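Local coordinates for protein STING-associated CdnE c-di-GMP synthase (Flavobacteriaceae, PDB 6WT8) that probably makes the cyclic dinucleotide c-di-GMP from GTP, as the signal-producing nucleotidyltransferase of a STING-associated bacterial CBASS defence system, at residues 79-84 against 107-112; 86-91 against 234-239; 138-143 against 208-213; 200-205 against 217-222. One frame throughout, in Å; residues are numbered along the deposited sequence.

Three of the four contacts converge on one mixed sheet. Interaction 1 and interaction 2 share it through the neighbouring antiparallel strands 106-112 and 85-90, and strand 106-112 also runs parallel to strand 192-204 of interaction 4. Interaction 4, partly buried, pairs strand 192-204 with 218-221 by backbone bonds, with a lysine over a tyrosine ring. Interaction 1 is also partly buried, but relies on a few polar bonds and water. Interaction 2 is a surface contact by exposure and mostly apolar, a helix start against a strand end. Interaction 3 stands apart, joining two helices through amide and imidazole bonds; it touches interaction 4 because helix 206-211 links that contact's two strands.

Interaction 1: residues 79-84 against 107-112; sequences KSHGNL and LVQITN
The imidazole of His81 meets the Gln109 amide at its edge, NE2 donating to OE1, which lies in the ring plane at 2.9 Å; the N-H...O line is nearly straight at 163°. The two flat groups are turned 51° against each other, and the side chains cross at about a right angle. Gln109 CG lies between the backbone N and the carbonyl carbon (chi1 63°), and the chain extends from there to carry the amide to the ring. On the far edge ND1 pairs with Ser80 OG at 2.8 Å, so both ring nitrogens are engaged and the ring's rotation is fixed. Histidine suits this buried spot because it can be gripped on two edges. Gln109 NE2 reaches Ser165 and Thr199. The contact joins the C-terminal end of helix 60-81 to strand 106-112, in the central sheet of what is probably the nucleotidyltransferase core of CD-NTases. Beyond the helix, Leu84 O accepts from Asn112 N at 3.1 Å and makes a CA-H...O contact with Thr111 CA at 3.3 Å. Two waters serve the Asn112 amide, one bridging Gly82 O to ND2, the other Asn83 O to OD1. ND2 also bonds Asp86, which ties strand 85-90 to the same side chain.

Interaction 2: residues 86-91 against 234-239; sequences DFERQG and YPFLSI
Phe236 and Glu88 meet with their side chains crossing at about a right angle, the carboxylate and ring planes 61° apart. The aliphatic part of the glutamate does the touching: CB approaches CE1 of Phe236 at 3.6 Å, obliquely to the ring. A bend at chi2 (-65°) takes CD off the extended line, and OE2 forms a salt bridge with Lys214. A glutamate thus offers methylenes to the aromatic group and a charge to the lysine. At the ring edge, near its plane, Arg89 O comes within 3.3 Å of Phe236 CE1. One face of the same ring is covered by Pro235, whose CG sits 3.9 Å above its centre. Pro235 in turn crosses Gln90 obliquely, with Gln90 OE1 3.5 Å from Pro235 CG; NE2 of that amide goes to Asp106. Ile239, one turn on, lays its CD1 4.1 Å from Gln90 CA. Water joins the backbones, accepting from Gly91 N and donating to Pro235 O. Proline suits the first turn of a helix, where its missing N-H costs no bond. Strand and helix run at 60°. Gly91 has a positive phi at which a CB would jam against Gln90 O, so glycine suits the place, probably that of the GS signature of the nucleotidyltransferase superfamily.

Interaction 3: residues 138-143 against 208-213; sequences LNLKKH and FMKTND
His143 NE2 donates to Asn212 OD1 in a bond of 2.7 Å, the shortest polar link of this contact. The side chains meet tip to tip: OD1 lies in the imidazole plane and offers a lone pair in its own carbonyl plane, while ring and amide planes stand 45° apart. Over one face of the same ring sits Met209, a selenomethionine, whose CG is 3.9 Å from the ring centroid, a CH-pi contact; the selenium lies obliquely farther on. Replacing His143 by an alanine would probably leave Asn212 OD1 without its donor and open a gap beside the Met209 side chain. The arrangement packs helix 134-146 against the C-terminal end of helix 206-211. Asn212 is the first residue to leave that helix, with phi at +56°, a left-handed conformation that asparagine tolerates better than most. Two residues earlier, Lys210 O takes a nearly straight bond of 2.9 Å (172°) from Asn139 ND2, the donor standing above the carbonyl plane. A water joins Asn139 O to Asn212 ND2, so the Asn212 amide is held at both ends. Leucine suits the apolar flank: Leu140 CD2 packs on Met209 CB at 3.8 Å, and CD1 lies 3.9 Å from Lys210 CG. Leu122 and Leu126 of helix 119-126 also pack on Leu140.

Interaction 4: residues 200-205 against 217-222; sequences ATYYKS and KGIQIY
Two bends in the Lys217 chain, chi3 at 66° and chi4 at 106°, fold CE and NZ back over the phenol ring of Tyr202, whose CG lies beside its own backbone N (chi1 -73°). The ring carries CE 3.4 Å from its centroid, offset toward the CD1-CE1 rim, and NZ at 3.9 Å over the same face, a CH-pi and a cation-pi contact together. These residues belong to an antiparallel beta pair, strand 192-204 with edge strand 218-221, joined by helix 206-211. Four backbone bonds hold it: N and O of Thr201 bond O and N of Gln220, and those of Tyr203 bond O and N of Gly218. Glycine suits position 218, since a CB there would sit tightly against Tyr203 O. Ala200 is small enough to sit opposite Ile221, its CB 3.9 Å from Ile219 CB. On the face of Thr201 and Tyr203, Gln220 lies alongside Thr201; its OE1 is 3.5 Å from Tyr203 CD1, while NE2 bonds Asn230. Thr201 OG1 binds Gln154. An alanine in place of Tyr202 would probably leave Lys217 without its aromatic face and Asp86, hydrogen-bonded by the tyrosine hydroxyl, without that partner. Lys204 runs beside Lys217, the NZ atoms of Lys204 and Lys217 4.8 Å apart and not in contact. At the ring edge, near its plane, Gly218 O lies 3.6 Å from Tyr202 CD1.

Interaction 1: residues 79-84 against 107-112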
# COMPACT_ATOMS: atom_id res chain seq x y z
N LYS A 79 -22.98 -8.62 12.01
CA LYS A 79 -24.23 -9.13 12.57
C LYS A 79 -24.47 -10.58 12.12
O LYS A 79 -24.94 -11.41 12.90
CB LYS A 79 -25.38 -8.23 12.13
CG LYS A 79 -26.70 -8.56 12.93
CD LYS A 79 -27.82 -7.59 12.53
CE LYS A 79 -29.08 -7.84 13.37
NZ LYS A 79 -29.61 -9.19 13.06
N SER A 80 -24.13 -10.91 10.86
CA SER A 80 -24.35 -12.24 10.31
C SER A 80 -23.43 -13.29 10.92
O SER A 80 -23.90 -14.39 11.26
CB SER A 80 -24.17 -12.16 8.77
OG SER A 80 -24.02 -13.44 8.21
N HIS A 81 -22.11 -13.02 11.00
CA HIS A 81 -21.18 -14.07 11.36
C HIS A 81 -19.90 -13.51 11.95
O HIS A 81 -18.83 -14.12 11.84
CB HIS A 81 -20.87 -14.94 10.12
CG HIS A 81 -20.42 -14.16 8.92
ND1 HIS A 81 -21.27 -13.77 7.90
CD2 HIS A 81 -19.19 -13.70 8.58
CE1 HIS A 81 -20.59 -13.08 7.00
NE2 HIS A 81 -19.32 -13.03 7.38
N GLY A 82 -20.06 -12.38 12.66
CA GLY A 82 -18.92 -11.79 13.36
C GLY A 82 -18.29 -12.72 14.39
O GLY A 82 -17.12 -12.55 14.75
N ASN A 83 -19.04 -13.72 14.85
CA ASN A 83 -18.54 -14.68 15.81
C ASN A 83 -17.49 -15.60 15.21
O ASN A 83 -16.87 -16.35 15.96
CB ASN A 83 -19.69 -15.50 16.41
CG ASN A 83 -20.56 -16.19 15.32
OD1 ASN A 83 -21.06 -15.49 14.42
ND2 ASN A 83 -20.71 -17.54 15.41
N LEU A 84 -17.33 -15.59 13.88
CA LEU A 84 -16.36 -16.46 13.21
C LEU A 84 -15.17 -15.73 12.62
O LEU A 84 -14.22 -16.39 12.19
CB LEU A 84 -17.05 -17.25 12.07
CG LEU A 84 -18.16 -18.23 12.56
CD1 LEU A 84 -18.72 -18.98 11.32
CD2 LEU A 84 -17.64 -19.24 13.54
N LEU A 107 -12.38 -4.45 2.35
CA LEU A 107 -12.71 -5.03 3.64
C LEU A 107 -12.20 -6.47 3.69
O LEU A 107 -12.44 -7.25 2.74
CB LEU A 107 -14.24 -5.00 3.83
CG LEU A 107 -14.74 -5.62 5.17
CD1 LEU A 107 -16.05 -4.97 5.53
CD2 LEU A 107 -14.96 -7.15 5.04
N VAL A 108 -11.49 -6.84 4.76
CA VAL A 108 -10.97 -8.19 4.91
C VAL A 108 -11.67 -8.83 6.09
O VAL A 108 -11.64 -8.27 7.21
CB VAL A 108 -9.44 -8.18 5.13
CG1 VAL A 108 -8.91 -9.62 5.02
CG2 VAL A 108 -8.78 -7.36 4.07
N GLN A 109 -12.26 -10.00 5.90
CA GLN A 109 -12.81 -10.76 7.02
C GLN A 109 -12.00 -12.04 7.16
O GLN A 109 -11.72 -12.71 6.17
CB GLN A 109 -14.30 -11.01 6.86
CG GLN A 109 -14.65 -11.85 5.65
CD GLN A 109 -16.16 -12.00 5.50
OE1 GLN A 109 -16.96 -11.71 6.42
NE2 GLN A 109 -16.55 -12.49 4.34
N ILE A 110 -11.47 -12.30 8.36
CA ILE A 110 -10.46 -13.31 8.58
C ILE A 110 -11.01 -14.29 9.60
O ILE A 110 -11.29 -13.90 10.74
CB ILE A 110 -9.15 -12.65 9.07
CG1 ILE A 110 -8.76 -11.47 8.17
CG2 ILE A 110 -8.08 -13.70 9.09
CD1 ILE A 110 -7.72 -10.49 8.83
N THR A 111 -11.13 -15.57 9.24
CA THR A 111 -11.59 -16.53 10.22
C THR A 111 -10.63 -16.55 11.42
O THR A 111 -9.41 -16.42 11.25
CB THR A 111 -11.70 -17.90 9.58
OG1 THR A 111 -10.45 -18.27 8.95
CG2 THR A 111 -12.85 -17.90 8.60
N ASN A 112 -11.18 -16.61 12.64
CA ASN A 112 -10.34 -16.34 13.81
C ASN A 112 -10.37 -17.48 14.83
O ASN A 112 -9.90 -17.27 15.96
CB ASN A 112 -10.73 -15.01 14.48
CG ASN A 112 -12.17 -15.02 15.02
OD1 ASN A 112 -12.82 -16.08 15.08
ND2 ASN A 112 -12.67 -13.85 15.41
O HOH W 1 -15.24 -13.30 16.62
O HOH W 2 -14.33 -16.50 17.19

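Interaction 2: residues 86-91 against 234-239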
# COMPACT_ATOMS: atom_id res chain seq x y z
N ASP A 86 -12.53 -11.95 12.35
CA ASP A 86 -12.09 -10.58 12.58
C ASP A 86 -12.23 -9.74 11.32
O ASP A 86 -12.14 -10.24 10.20
CB ASP A 86 -10.62 -10.55 12.97
CG ASP A 86 -10.32 -11.24 14.30
OD1 ASP A 86 -11.21 -11.39 15.18
OD2 ASP A 86 -9.12 -11.56 14.49
N PHE A 87 -12.39 -8.44 11.50
CA PHE A 87 -12.48 -7.54 10.37
C PHE A 87 -11.30 -6.61 10.34
O PHE A 87 -10.99 -5.96 11.34
CB PHE A 87 -13.77 -6.72 10.41
CG PHE A 87 -15.02 -7.57 10.28
CD1 PHE A 87 -15.40 -8.00 9.01
CD2 PHE A 87 -15.78 -7.97 11.40
CE1 PHE A 87 -16.50 -8.83 8.85
CE2 PHE A 87 -16.88 -8.78 11.24
CZ PHE A 87 -17.21 -9.22 9.96
N GLU A 88 -10.73 -6.46 9.15
CA GLU A 88 -9.61 -5.55 8.94
C GLU A 88 -9.78 -4.88 7.58
O GLU A 88 -10.82 -4.98 6.92
CB GLU A 88 -8.29 -6.32 9.00
CG GLU A 88 -7.98 -7.00 10.36
CD GLU A 88 -7.77 -6.00 11.52
OE1 GLU A 88 -7.52 -4.79 11.31
OE2 GLU A 88 -7.86 -6.49 12.66
N ARG A 89 -8.77 -4.08 7.18
CA ARG A 89 -8.80 -3.37 5.92
C ARG A 89 -7.45 -3.50 5.23
O ARG A 89 -6.42 -3.63 5.88
CB ARG A 89 -9.06 -1.85 6.12
CG ARG A 89 -10.38 -1.50 6.83
CD ARG A 89 -11.58 -1.87 5.98
NE ARG A 89 -12.77 -1.38 6.70
CZ ARG A 89 -13.47 -2.12 7.57
NH1 ARG A 89 -13.14 -3.39 7.79
NH2 ARG A 89 -14.51 -1.58 8.24
N GLN A 90 -7.44 -3.40 3.90
CA GLN A 90 -6.17 -3.39 3.18
C GLN A 90 -6.28 -2.47 1.99
O GLN A 90 -7.37 -2.03 1.61
CB GLN A 90 -5.72 -4.76 2.69
CG GLN A 90 -6.69 -5.44 1.68
CD GLN A 90 -6.19 -6.73 1.11
OE1 GLN A 90 -5.33 -7.40 1.68
NE2 GLN A 90 -6.73 -7.09 -0.06
N GLY A 91 -5.11 -2.17 1.42
CA GLY A 91 -5.10 -1.32 0.23
C GLY A 91 -4.35 0.00 0.45
O GLY A 91 -4.15 0.44 1.57
N TYR A 234 1.07 -9.96 3.48
CA TYR A 234 1.22 -9.19 4.71
C TYR A 234 0.76 -7.74 4.51
O TYR A 234 1.55 -6.78 4.65
CB TYR A 234 2.67 -9.25 5.21
CG TYR A 234 3.11 -10.64 5.60
CD1 TYR A 234 2.76 -11.18 6.85
CD2 TYR A 234 3.82 -11.44 4.74
CE1 TYR A 234 3.12 -12.46 7.22
CE2 TYR A 234 4.20 -12.75 5.11
CZ TYR A 234 3.86 -13.23 6.37
OH TYR A 234 4.25 -14.54 6.73
N PRO A 235 -0.51 -7.53 4.16
CA PRO A 235 -0.96 -6.17 3.87
C PRO A 235 -0.87 -5.25 5.07
O PRO A 235 -0.67 -4.01 4.91
CB PRO A 235 -2.43 -6.35 3.44
CG PRO A 235 -2.84 -7.66 4.15
CD PRO A 235 -1.60 -8.54 4.07
N PHE A 236 -1.07 -5.77 6.28
CA PHE A 236 -1.08 -4.87 7.42
C PHE A 236 0.33 -4.42 7.77
O PHE A 236 0.51 -3.39 8.42
CB PHE A 236 -1.76 -5.59 8.62
CG PHE A 236 -2.97 -6.32 8.24
CD1 PHE A 236 -4.00 -5.70 7.53
CD2 PHE A 236 -3.09 -7.70 8.52
CE1 PHE A 236 -5.16 -6.40 7.13
CE2 PHE A 236 -4.27 -8.40 8.14
CZ PHE A 236 -5.28 -7.77 7.44
N LEU A 237 1.33 -5.22 7.37
CA LEU A 237 2.72 -4.86 7.66
C LEU A 237 3.17 -3.73 6.76
O LEU A 237 3.86 -2.80 7.22
CB LEU A 237 3.59 -6.12 7.46
CG LEU A 237 5.02 -6.01 7.94
CD1 LEU A 237 5.08 -5.56 9.42
CD2 LEU A 237 5.73 -7.33 7.74
N SER A 238 2.80 -3.78 5.47
CA SER A 238 3.06 -2.65 4.59
C SER A 238 2.39 -1.39 5.09
O SER A 238 3.02 -0.31 5.11
CB SER A 238 2.59 -2.98 3.18
OG SER A 238 3.45 -3.94 2.65
N ILE A 239 1.13 -1.49 5.50
CA ILE A 239 0.41 -0.31 5.98
C ILE A 239 1.13 0.27 7.19
O ILE A 239 1.41 1.48 7.25
CB ILE A 239 -1.05 -0.65 6.32
CG1 ILE A 239 -1.82 -0.90 5.03
CG2 ILE A 239 -1.68 0.42 7.19
CD1 ILE A 239 -3.11 -1.68 5.26
O HOH W 3 -2.46 -3.11 2.32

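Interaction 3: residues 138-143 against 208-213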
# COMPACT_ATOMS: atom_id res chain seq x y z
N LEU A 138 9.55 -16.02 25.47
CA LEU A 138 8.27 -16.18 26.15
C LEU A 138 7.10 -16.13 25.17
O LEU A 138 6.14 -16.90 25.29
CB LEU A 138 8.14 -15.09 27.22
CG LEU A 138 9.15 -15.38 28.34
CD1 LEU A 138 9.21 -14.27 29.38
CD2 LEU A 138 8.92 -16.75 29.00
N ASN A 139 7.17 -15.23 24.18
CA ASN A 139 6.11 -15.14 23.19
C ASN A 139 6.00 -16.42 22.38
O ASN A 139 4.91 -16.96 22.17
CB ASN A 139 6.36 -13.94 22.28
CG ASN A 139 6.05 -12.64 22.94
OD1 ASN A 139 5.33 -12.62 23.94
ND2 ASN A 139 6.60 -11.55 22.43
N LEU A 140 7.15 -16.93 21.92
CA LEU A 140 7.13 -18.15 21.13
C LEU A 140 6.60 -19.31 21.93
O LEU A 140 5.82 -20.13 21.42
CB LEU A 140 8.56 -18.47 20.66
CG LEU A 140 9.08 -17.59 19.53
CD1 LEU A 140 10.59 -17.82 19.38
CD2 LEU A 140 8.42 -17.83 18.19
N LYS A 141 7.01 -19.40 23.19
CA LYS A 141 6.60 -20.51 24.04
C LYS A 141 5.09 -20.51 24.21
O LYS A 141 4.44 -21.57 24.16
CB LYS A 141 7.31 -20.42 25.40
CG LYS A 141 7.11 -21.63 26.29
CD LYS A 141 7.95 -21.54 27.56
CE LYS A 141 7.42 -20.47 28.52
NZ LYS A 141 8.27 -20.33 29.73
N LYS A 142 4.49 -19.32 24.35
CA LYS A 142 3.03 -19.28 24.52
C LYS A 142 2.32 -19.74 23.26
O LYS A 142 1.28 -20.40 23.34
CB LYS A 142 2.57 -17.88 24.92
CG LYS A 142 2.95 -17.49 26.33
CD LYS A 142 2.46 -16.07 26.65
CE LYS A 142 2.90 -15.64 28.06
NZ LYS A 142 1.88 -14.79 28.77
N HIS A 143 2.84 -19.38 22.07
CA HIS A 143 2.23 -19.88 20.84
C HIS A 143 2.32 -21.39 20.75
O HIS A 143 1.34 -22.05 20.36
CB HIS A 143 2.89 -19.24 19.61
CG HIS A 143 2.42 -17.85 19.37
ND1 HIS A 143 1.19 -17.56 18.80
CD2 HIS A 143 2.99 -16.65 19.65
CE1 HIS A 143 1.03 -16.26 18.74
NE2 HIS A 143 2.10 -15.68 19.28
N PHE A 208 6.01 -12.82 13.61
CA PHE A 208 4.81 -12.53 14.38
C PHE A 208 4.84 -13.25 15.74
O PHE A 208 4.53 -12.66 16.78
CB PHE A 208 3.52 -12.92 13.63
CG PHE A 208 2.32 -12.80 14.50
CD1 PHE A 208 1.87 -11.53 14.88
CD2 PHE A 208 1.69 -13.92 14.97
CE1 PHE A 208 0.80 -11.40 15.75
CE2 PHE A 208 0.60 -13.83 15.81
CZ PHE A 208 0.14 -12.56 16.21
N MSE A 209 5.17 -14.54 15.74
CA MSE A 209 5.06 -15.30 16.97
C MSE A 209 6.13 -14.85 17.98
O MSE A 209 5.94 -14.99 19.19
CB MSE A 209 5.14 -16.80 16.66
CG MSE A 209 3.86 -17.24 15.83
SE MSE A 209 3.80 -19.18 15.72
CE MSE A 209 4.99 -19.47 14.25
N LYS A 210 7.21 -14.23 17.49
CA LYS A 210 8.23 -13.67 18.41
C LYS A 210 7.79 -12.37 19.09
O LYS A 210 8.34 -12.01 20.14
CB LYS A 210 9.54 -13.36 17.67
CG LYS A 210 10.37 -14.56 17.28
CD LYS A 210 11.61 -14.15 16.43
CE LYS A 210 12.54 -15.36 16.29
NZ LYS A 210 13.73 -15.20 15.38
N THR A 211 6.86 -11.61 18.49
CA THR A 211 6.60 -10.23 18.88
C THR A 211 5.17 -9.98 19.29
O THR A 211 4.93 -9.05 20.07
CB THR A 211 6.89 -9.27 17.70
OG1 THR A 211 6.08 -9.63 16.55
CG2 THR A 211 8.34 -9.30 17.29
N ASN A 212 4.21 -10.73 18.74
CA ASN A 212 2.79 -10.45 18.83
C ASN A 212 2.44 -9.05 18.32
O ASN A 212 1.44 -8.47 18.74
CB ASN A 212 2.30 -10.67 20.25
CG ASN A 212 2.38 -12.14 20.61
OD1 ASN A 212 2.05 -12.98 19.76
ND2 ASN A 212 2.83 -12.47 21.83
N ASP A 213 3.25 -8.54 17.38
CA ASP A 213 2.92 -7.29 16.69
C ASP A 213 1.76 -7.59 15.74
O ASP A 213 1.93 -8.36 14.79
CB ASP A 213 4.12 -6.76 15.90
CG ASP A 213 5.26 -6.23 16.75
OD1 ASP A 213 5.04 -5.87 17.94
OD2 ASP A 213 6.41 -6.12 16.22
O HOH W 4 2.63 -15.28 22.64

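Interaction 4: residues 200-205 against 217-222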
# COMPACT_ATOMS: atom_id res chain seq x y z
N ALA A 200 -10.46 -14.56 4.24
CA ALA A 200 -9.13 -15.11 4.43
C ALA A 200 -9.02 -15.80 5.77
O ALA A 200 -9.90 -15.69 6.62
CB ALA A 200 -8.11 -13.97 4.36
N THR A 201 -7.93 -16.54 5.95
CA THR A 201 -7.55 -16.97 7.29
C THR A 201 -6.20 -16.35 7.65
O THR A 201 -5.50 -15.82 6.79
CB THR A 201 -7.52 -18.50 7.35
OG1 THR A 201 -7.35 -18.93 8.71
CG2 THR A 201 -6.39 -19.05 6.50
N TYR A 202 -5.84 -16.39 8.93
CA TYR A 202 -4.54 -15.86 9.32
C TYR A 202 -3.41 -16.84 9.03
O TYR A 202 -3.57 -18.05 9.04
CB TYR A 202 -4.48 -15.57 10.83
CG TYR A 202 -5.24 -14.38 11.28
CD1 TYR A 202 -4.89 -13.13 10.84
CD2 TYR A 202 -6.34 -14.54 12.15
CE1 TYR A 202 -5.57 -11.97 11.29
CE2 TYR A 202 -7.04 -13.42 12.59
CZ TYR A 202 -6.65 -12.16 12.17
OH TYR A 202 -7.31 -10.99 12.59
N TYR A 203 -2.22 -16.26 8.89
CA TYR A 203 -0.98 -17.01 8.89
C TYR A 203 -0.03 -16.36 9.88
O TYR A 203 0.27 -15.15 9.76
CB TYR A 203 -0.35 -17.05 7.50
CG TYR A 203 0.97 -17.79 7.48
CD1 TYR A 203 0.99 -19.15 7.31
CD2 TYR A 203 2.16 -17.10 7.62
CE1 TYR A 203 2.20 -19.86 7.28
CE2 TYR A 203 3.39 -17.79 7.62
CZ TYR A 203 3.39 -19.16 7.43
OH TYR A 203 4.58 -19.88 7.41
N LYS A 204 0.45 -17.16 10.82
CA LYS A 204 1.40 -16.68 11.84
C LYS A 204 2.83 -17.04 11.46
O LYS A 204 3.21 -18.22 11.48
CB LYS A 204 1.05 -17.28 13.21
CG LYS A 204 -0.31 -16.83 13.71
CD LYS A 204 -0.67 -17.48 15.08
CE LYS A 204 -2.16 -17.22 15.35
NZ LYS A 204 -2.76 -18.07 16.44
N SER A 205 3.61 -16.00 11.14
CA SER A 205 5.04 -16.21 10.86
C SER A 205 5.83 -16.30 12.16
O SER A 205 5.33 -16.00 13.24
CB SER A 205 5.58 -15.05 10.04
OG SER A 205 5.54 -13.87 10.83
N LYS A 217 0.84 -10.01 11.37
CA LYS A 217 -0.01 -11.15 11.04
C LYS A 217 -0.29 -11.19 9.55
O LYS A 217 -0.59 -10.15 8.94
CB LYS A 217 -1.33 -11.07 11.81
CG LYS A 217 -1.19 -11.19 13.29
CD LYS A 217 -2.55 -11.27 14.00
CE LYS A 217 -3.24 -12.53 13.62
NZ LYS A 217 -3.31 -13.65 14.61
N GLY A 218 -0.18 -12.38 8.95
CA GLY A 218 -0.42 -12.56 7.54
C GLY A 218 -1.83 -13.06 7.27
O GLY A 218 -2.54 -13.50 8.19
N ILE A 219 -2.24 -12.93 6.01
CA ILE A 219 -3.49 -13.56 5.60
C ILE A 219 -3.25 -14.46 4.41
O ILE A 219 -2.37 -14.25 3.57
CB ILE A 219 -4.59 -12.53 5.28
CG1 ILE A 219 -4.18 -11.56 4.14
CG2 ILE A 219 -4.99 -11.75 6.57
CD1 ILE A 219 -5.31 -10.63 3.73
N GLN A 220 -4.10 -15.49 4.32
CA GLN A 220 -4.17 -16.38 3.15
C GLN A 220 -5.60 -16.29 2.66
O GLN A 220 -6.53 -16.76 3.32
CB GLN A 220 -3.76 -17.82 3.51
CG GLN A 220 -2.28 -17.92 3.84
CD GLN A 220 -1.77 -19.33 3.93
OE1 GLN A 220 -1.55 -19.84 5.03
NE2 GLN A 220 -1.59 -20.00 2.77
N ILE A 221 -5.76 -15.66 1.51
CA ILE A 221 -7.08 -15.35 0.97
C ILE A 221 -7.72 -16.59 0.35
O ILE A 221 -7.09 -17.31 -0.43
CB ILE A 221 -6.94 -14.23 -0.07
CG1 ILE A 221 -6.54 -12.96 0.69
CG2 ILE A 221 -8.24 -13.94 -0.81
CD1 ILE A 221 -6.10 -11.78 -0.24
N TYR A 222 -9.02 -16.79 0.63
CA TYR A 222 -9.77 -17.90 0.06
C TYR A 222 -10.22 -17.64 -1.38
O TYR A 222 -10.82 -16.60 -1.66
CB TYR A 222 -11.00 -18.16 0.93
CG TYR A 222 -11.84 -19.34 0.42
CD1 TYR A 222 -11.34 -20.61 0.45
CD2 TYR A 222 -13.09 -19.13 -0.11
CE1 TYR A 222 -12.08 -21.71 -0.01
CE2 TYR A 222 -13.85 -20.22 -0.56
CZ TYR A 222 -13.32 -21.49 -0.54
OH TYR A 222 -14.08 -22.57 -0.98